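Local coordinates for IPT/TIG domain-containing protein BACOVA_02650 (Bacteroides ovatus, PDB 5E7H) that binds polysaccharide at the surface of the cell and probably captures xyloglucan before its transport into the periplasm, this piece holding its C-terminal xyloglucan-binding domain, at residues A[90-101]-A[135-146]. Sequence-based numbering, arbitrary orientation.
Sequences ILNYDGIGSHVW and WWKQSYSNAQWV. With NA (sodium ion), chain I; FMT (formic acid), chain F.
The carbonyl O of Tyr-140 takes two backbone N-H groups, from Val-100 N at 2.8 Å and Trp-101 N at 3.2 Å. Both lie in its carbonyl plane. Tyr-140 N returns a bond to Trp-101 O. Beyond the bulge, Ser-98 and Asn-142 exchange two backbone bonds. The Trp-101 indole lies against Tyr-140. Tyr-140 CB sits over the five-membered ring of Trp-101, 3.5 Å from its centroid. That ring and the Tyr-140 ring are near parallel (21°) but slid apart, so they barely overlap. The far edge of the indole meets the edge of Trp-135. On the face with His-99, His-99 ND1 and Ser-139 OG share a hydrogen bond of 2.8 Å. With His-99 CG swung anti to the backbone N (chi1 174°), the ring edge carrying ND1 reaches this serine. Tyr-93 OH donates to Ser-141 OG at 3.0 Å. In the connecting loop, Asn-92 OD1 accepts from Asp-94 N and Ile-96 N, from opposite faces of its amide. Asn-92 O binds sodium with Asn-119, Thr-121 and Asp-253. Without this amide, as with an alanine here, Asp-94 N and Ile-96 N would probably lose their shared acceptor and the turn would be freer to shift. Edge strand 98-101 thus pairs antiparallel with strand 133-142, with a classic beta bulge at Val-100 and Trp-101, in a sheet of the xyloglucan-binding domain.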
loop_
_atom_site.group_PDB
_atom_site.type_symbol
_atom_site.label_atom_id
_atom_site.label_comp_id
_atom_site.label_asym_id
_atom_site.label_seq_id
_atom_site.Cartn_x
_atom_site.Cartn_y
_atom_site.Cartn_z
ATOM N N ILE A 90 -3.313 6.642 7.448
ATOM C CA ILE A 90 -4.613 6.965 8.009
ATOM C C ILE A 90 -5.225 5.780 8.779
ATOM O O ILE A 90 -6.155 5.974 9.549
ATOM C CB ILE A 90 -5.590 7.439 6.907
ATOM C CG1 ILE A 90 -5.830 6.371 5.842
ATOM C CG2 ILE A 90 -5.059 8.745 6.276
ATOM C CD1 ILE A 90 -6.995 6.650 4.952
ATOM N N LEU A 91 -4.701 4.570 8.576
ATOM C CA LEU A 91 -5.256 3.377 9.217
ATOM C C LEU A 91 -4.226 2.252 9.176
ATOM O O LEU A 91 -3.875 1.795 8.091
ATOM C CB LEU A 91 -6.563 2.936 8.540
ATOM C CG LEU A 91 -7.226 1.683 9.110
ATOM C CD1 LEU A 91 -7.660 1.853 10.527
ATOM C CD2 LEU A 91 -8.416 1.342 8.242
ATOM N N ASN A 92 -3.762 1.810 10.345
ATOM C CA ASN A 92 -2.864 0.641 10.396
ATOM C C ASN A 92 -3.249 -0.410 11.438
ATOM O O ASN A 92 -2.552 -1.416 11.545
ATOM C CB ASN A 92 -1.404 1.086 10.617
ATOM C CG ASN A 92 -1.167 1.727 11.961
ATOM O OD1 ASN A 92 -1.974 1.644 12.880
ATOM N ND2 ASN A 92 0.007 2.338 12.105
ATOM N N TYR A 93 -4.342 -0.181 12.156
ATOM C CA TYR A 93 -4.868 -1.127 13.157
ATOM C C TYR A 93 -3.883 -1.356 14.309
ATOM O O TYR A 93 -4.019 -2.328 15.085
ATOM C CB TYR A 93 -5.244 -2.444 12.478
ATOM C CG TYR A 93 -6.362 -2.277 11.462
ATOM C CD1 TYR A 93 -7.659 -1.990 11.882
ATOM C CD2 TYR A 93 -6.126 -2.431 10.119
ATOM C CE1 TYR A 93 -8.699 -1.840 10.973
ATOM C CE2 TYR A 93 -7.161 -2.258 9.180
ATOM C CZ TYR A 93 -8.446 -1.985 9.625
ATOM O OH TYR A 93 -9.484 -1.855 8.713
ATOM N N ASP A 94 -2.923 -0.449 14.452
ATOM C CA ASP A 94 -1.959 -0.475 15.565
ATOM C C ASP A 94 -1.734 0.895 16.153
ATOM O O ASP A 94 -0.602 1.323 16.360
ATOM C CB ASP A 94 -0.626 -0.996 15.118
ATOM C CG ASP A 94 -0.596 -2.503 15.031
ATOM O OD1 ASP A 94 -1.199 -3.189 15.893
ATOM O OD2 ASP A 94 0.031 -2.931 14.098
ATOM N N GLY A 95 -2.806 1.577 16.454
ATOM C CA GLY A 95 -2.646 2.912 16.999
ATOM C C GLY A 95 -2.894 4.055 16.037
ATOM O O GLY A 95 -3.056 5.171 16.513
ATOM N N ILE A 96 -2.923 3.813 14.726
ATOM C CA ILE A 96 -3.491 4.823 13.825
ATOM C C ILE A 96 -4.813 4.291 13.273
ATOM O O ILE A 96 -4.851 3.319 12.525
ATOM C CB ILE A 96 -2.558 5.191 12.663
ATOM C CG1 ILE A 96 -1.220 5.696 13.202
ATOM C CG2 ILE A 96 -3.212 6.250 11.767
ATOM C CD1 ILE A 96 -0.189 5.951 12.135
ATOM N N GLY A 97 -5.905 4.935 13.660
ATOM C CA GLY A 97 -7.211 4.455 13.267
ATOM C C GLY A 97 -7.623 3.229 14.060
ATOM O O GLY A 97 -6.883 2.714 14.922
ATOM N N SER A 98 -8.824 2.734 13.787
ATOM C CA SER A 98 -9.307 1.553 14.488
ATOM C C SER A 98 -10.488 0.920 13.784
ATOM O O SER A 98 -11.292 1.584 13.138
ATOM C CB SER A 98 -9.689 1.904 15.919
ATOM O OG SER A 98 -10.693 2.891 15.958
ATOM N N HIS A 99 -10.578 -0.384 13.930
ATOM C CA HIS A 99 -11.743 -1.140 13.523
ATOM C C HIS A 99 -12.923 -0.875 14.455
ATOM O O HIS A 99 -12.758 -0.865 15.675
ATOM C CB HIS A 99 -11.385 -2.626 13.534
ATOM C CG HIS A 99 -12.534 -3.535 13.274
ATOM N ND1 HIS A 99 -12.993 -3.812 12.003
ATOM C CD2 HIS A 99 -13.279 -4.283 14.118
ATOM C CE1 HIS A 99 -13.998 -4.668 12.085
ATOM N NE2 HIS A 99 -14.186 -4.975 13.357
ATOM N N VAL A 100 -14.110 -0.647 13.896
ATOM C CA VAL A 100 -15.315 -0.486 14.706
ATOM C C VAL A 100 -16.181 -1.750 14.694
ATOM O O VAL A 100 -16.533 -2.274 15.754
ATOM C CB VAL A 100 -16.166 0.711 14.226
ATOM C CG1 VAL A 100 -17.354 0.967 15.171
ATOM C CG2 VAL A 100 -15.279 1.954 14.106
ATOM N N TRP A 101 -16.533 -2.226 13.505
ATOM C CA TRP A 101 -17.400 -3.405 13.379
ATOM C C TRP A 101 -17.209 -4.052 12.006
ATOM O O TRP A 101 -16.688 -3.435 11.083
ATOM C CB TRP A 101 -18.884 -3.056 13.624
ATOM C CG TRP A 101 -19.519 -2.129 12.628
ATOM C CD1 TRP A 101 -19.687 -0.780 12.764
ATOM C CD2 TRP A 101 -20.072 -2.469 11.344
ATOM N NE1 TRP A 101 -20.304 -0.263 11.654
ATOM C CE2 TRP A 101 -20.551 -1.276 10.768
ATOM C CE3 TRP A 101 -20.209 -3.665 10.631
ATOM C CZ2 TRP A 101 -21.151 -1.240 9.512
ATOM C CZ3 TRP A 101 -20.815 -3.626 9.389
ATOM C CH2 TRP A 101 -21.261 -2.425 8.836
ATOM N N TRP A 135 -23.352 -9.352 0.601
ATOM C CA TRP A 135 -22.962 -8.905 1.935
ATOM C C TRP A 135 -22.269 -10.064 2.629
ATOM O O TRP A 135 -22.907 -11.058 2.970
ATOM C CB TRP A 135 -24.179 -8.423 2.751
ATOM C CG TRP A 135 -23.781 -7.922 4.117
ATOM C CD1 TRP A 135 -23.889 -8.591 5.296
ATOM C CD2 TRP A 135 -23.185 -6.656 4.428
ATOM N NE1 TRP A 135 -23.398 -7.824 6.328
ATOM C CE2 TRP A 135 -22.965 -6.628 5.820
ATOM C CE3 TRP A 135 -22.818 -5.550 3.666
ATOM C CZ2 TRP A 135 -22.402 -5.527 6.466
ATOM C CZ3 TRP A 135 -22.243 -4.452 4.312
ATOM C CH2 TRP A 135 -22.044 -4.459 5.701
ATOM N N TRP A 136 -20.961 -9.942 2.808
ATOM C CA TRP A 136 -20.168 -11.060 3.302
ATOM C C TRP A 136 -19.227 -10.602 4.410
ATOM O O TRP A 136 -19.641 -10.582 5.580
ATOM C CB TRP A 136 -19.425 -11.725 2.146
ATOM C CG TRP A 136 -18.563 -12.870 2.587
ATOM C CD1 TRP A 136 -18.916 -13.905 3.396
ATOM C CD2 TRP A 136 -17.200 -13.073 2.241
ATOM N NE1 TRP A 136 -17.839 -14.747 3.581
ATOM C CE2 TRP A 136 -16.776 -14.259 2.876
ATOM C CE3 TRP A 136 -16.284 -12.356 1.467
ATOM C CZ2 TRP A 136 -15.476 -14.752 2.749
ATOM C CZ3 TRP A 136 -14.992 -12.850 1.341
ATOM C CH2 TRP A 136 -14.604 -14.032 1.985
ATOM N N LYS A 137 -18.011 -10.186 4.068
ATOM C CA LYS A 137 -17.024 -9.803 5.073
ATOM C C LYS A 137 -16.578 -8.385 4.826
ATOM O O LYS A 137 -16.508 -7.922 3.680
ATOM C CB LYS A 137 -15.824 -10.778 5.085
ATOM C CG LYS A 137 -16.200 -12.117 5.712
ATOM C CD LYS A 137 -15.028 -13.036 6.023
ATOM C CE LYS A 137 -15.558 -14.294 6.701
ATOM N NZ LYS A 137 -14.442 -15.160 7.171
ATOM N N GLN A 138 -16.288 -7.675 5.912
ATOM C CA GLN A 138 -15.997 -6.252 5.804
ATOM C C GLN A 138 -15.402 -5.715 7.096
ATOM O O GLN A 138 -15.497 -6.347 8.149
ATOM C CB GLN A 138 -17.284 -5.481 5.449
ATOM C CG GLN A 138 -18.391 -5.530 6.524
ATOM C CD GLN A 138 -19.049 -6.887 6.698
ATOM O OE1 GLN A 138 -19.154 -7.403 7.818
ATOM N NE2 GLN A 138 -19.579 -7.435 5.615
ATOM N N SER A 139 -14.796 -4.543 7.000
ATOM C CA SER A 139 -14.406 -3.767 8.170
ATOM C C SER A 139 -14.865 -2.332 8.005
ATOM O O SER A 139 -14.475 -1.667 7.044
ATOM C CB SER A 139 -12.906 -3.812 8.374
ATOM O OG SER A 139 -12.502 -2.895 9.378
ATOM N N TYR A 140 -15.703 -1.889 8.937
ATOM C CA TYR A 140 -16.056 -0.483 9.101
ATOM C C TYR A 140 -15.081 0.063 10.125
ATOM O O TYR A 140 -15.100 -0.360 11.283
ATOM C CB TYR A 140 -17.507 -0.338 9.562
ATOM C CG TYR A 140 -18.022 1.092 9.650
ATOM C CD1 TYR A 140 -17.516 1.974 10.591
ATOM C CD2 TYR A 140 -19.053 1.517 8.829
ATOM C CE1 TYR A 140 -18.006 3.277 10.683
ATOM C CE2 TYR A 140 -19.549 2.813 8.923
ATOM C CZ TYR A 140 -19.018 3.668 9.851
ATOM O OH TYR A 140 -19.499 4.966 9.947
ATOM N N SER A 141 -14.223 0.986 9.697
ATOM C CA SER A 141 -13.174 1.520 10.558
ATOM C C SER A 141 -13.260 3.030 10.694
ATOM O O SER A 141 -13.998 3.689 9.965
ATOM C CB SER A 141 -11.784 1.137 10.005
ATOM O OG SER A 141 -11.552 -0.254 10.097
ATOM N N ASN A 142 -12.523 3.557 11.669
ATOM C CA ASN A 142 -12.327 4.989 11.844
ATOM C C ASN A 142 -10.902 5.294 11.437
ATOM O O ASN A 142 -9.958 4.677 11.932
ATOM C CB ASN A 142 -12.570 5.430 13.286
ATOM C CG ASN A 142 -14.039 5.684 13.581
ATOM O OD1 ASN A 142 -14.742 6.338 12.812
ATOM N ND2 ASN A 142 -14.500 5.161 14.687
ATOM N N ALA A 143 -10.763 6.196 10.479
ATOM C CA ALA A 143 -9.477 6.651 10.015
ATOM C C ALA A 143 -9.017 7.824 10.857
ATOM O O ALA A 143 -9.821 8.539 11.464
ATOM C CB ALA A 143 -9.575 7.053 8.573
ATOM N N GLN A 144 -7.711 8.041 10.862
ATOM C CA GLN A 144 -7.119 9.286 11.328
ATOM C C GLN A 144 -6.648 10.028 10.096
ATOM O O GLN A 144 -5.627 9.673 9.509
ATOM C CB GLN A 144 -5.968 9.007 12.286
ATOM C CG GLN A 144 -5.295 10.248 12.817
ATOM C CD GLN A 144 -4.110 9.919 13.697
ATOM O OE1 GLN A 144 -3.038 10.510 13.556
ATOM N NE2 GLN A 144 -4.292 8.966 14.606
ATOM N N TRP A 145 -7.429 11.007 9.632
ATOM C CA TRP A 145 -7.084 11.644 8.355
ATOM C C TRP A 145 -5.753 12.371 8.494
ATOM O O TRP A 145 -5.371 12.801 9.582
ATOM C CB TRP A 145 -8.189 12.609 7.891
ATOM C CG TRP A 145 -9.564 11.967 7.751
ATOM C CD1 TRP A 145 -10.696 12.385 8.373
ATOM C CD2 TRP A 145 -9.941 10.813 6.969
ATOM N NE1 TRP A 145 -11.754 11.582 8.037
ATOM C CE2 TRP A 145 -11.327 10.608 7.181
ATOM C CE3 TRP A 145 -9.268 9.946 6.099
ATOM C CZ2 TRP A 145 -12.033 9.563 6.579
ATOM C CZ3 TRP A 145 -9.974 8.909 5.502
ATOM C CH2 TRP A 145 -11.350 8.726 5.753
ATOM N N VAL A 146 -5.063 12.517 7.366
ATOM C CA VAL A 146 -3.761 13.185 7.340
ATOM C C VAL A 146 -3.941 14.639 7.768
ATOM O O VAL A 146 -4.873 15.324 7.344
ATOM C CB VAL A 146 -3.115 13.109 5.935
ATOM C CG1 VAL A 146 -1.736 13.753 5.947
ATOM C CG2 VAL A 146 -3.028 11.663 5.470
HETATM NA NA NA I . -0.157 -2.614 10.812
HETATM C C FMT F . 2.434 2.885 14.561
HETATM O O1 FMT F . 3.024 1.785 14.367
HETATM O O2 FMT F . 1.233 2.895 14.943
HETATM O O HOH W 1 -2.491 8.234 16.645
HETATM O O HOH W 2 -5.792 7.170 15.533
HETATM O O HOH W 3 1.705 -0.901 10.126
#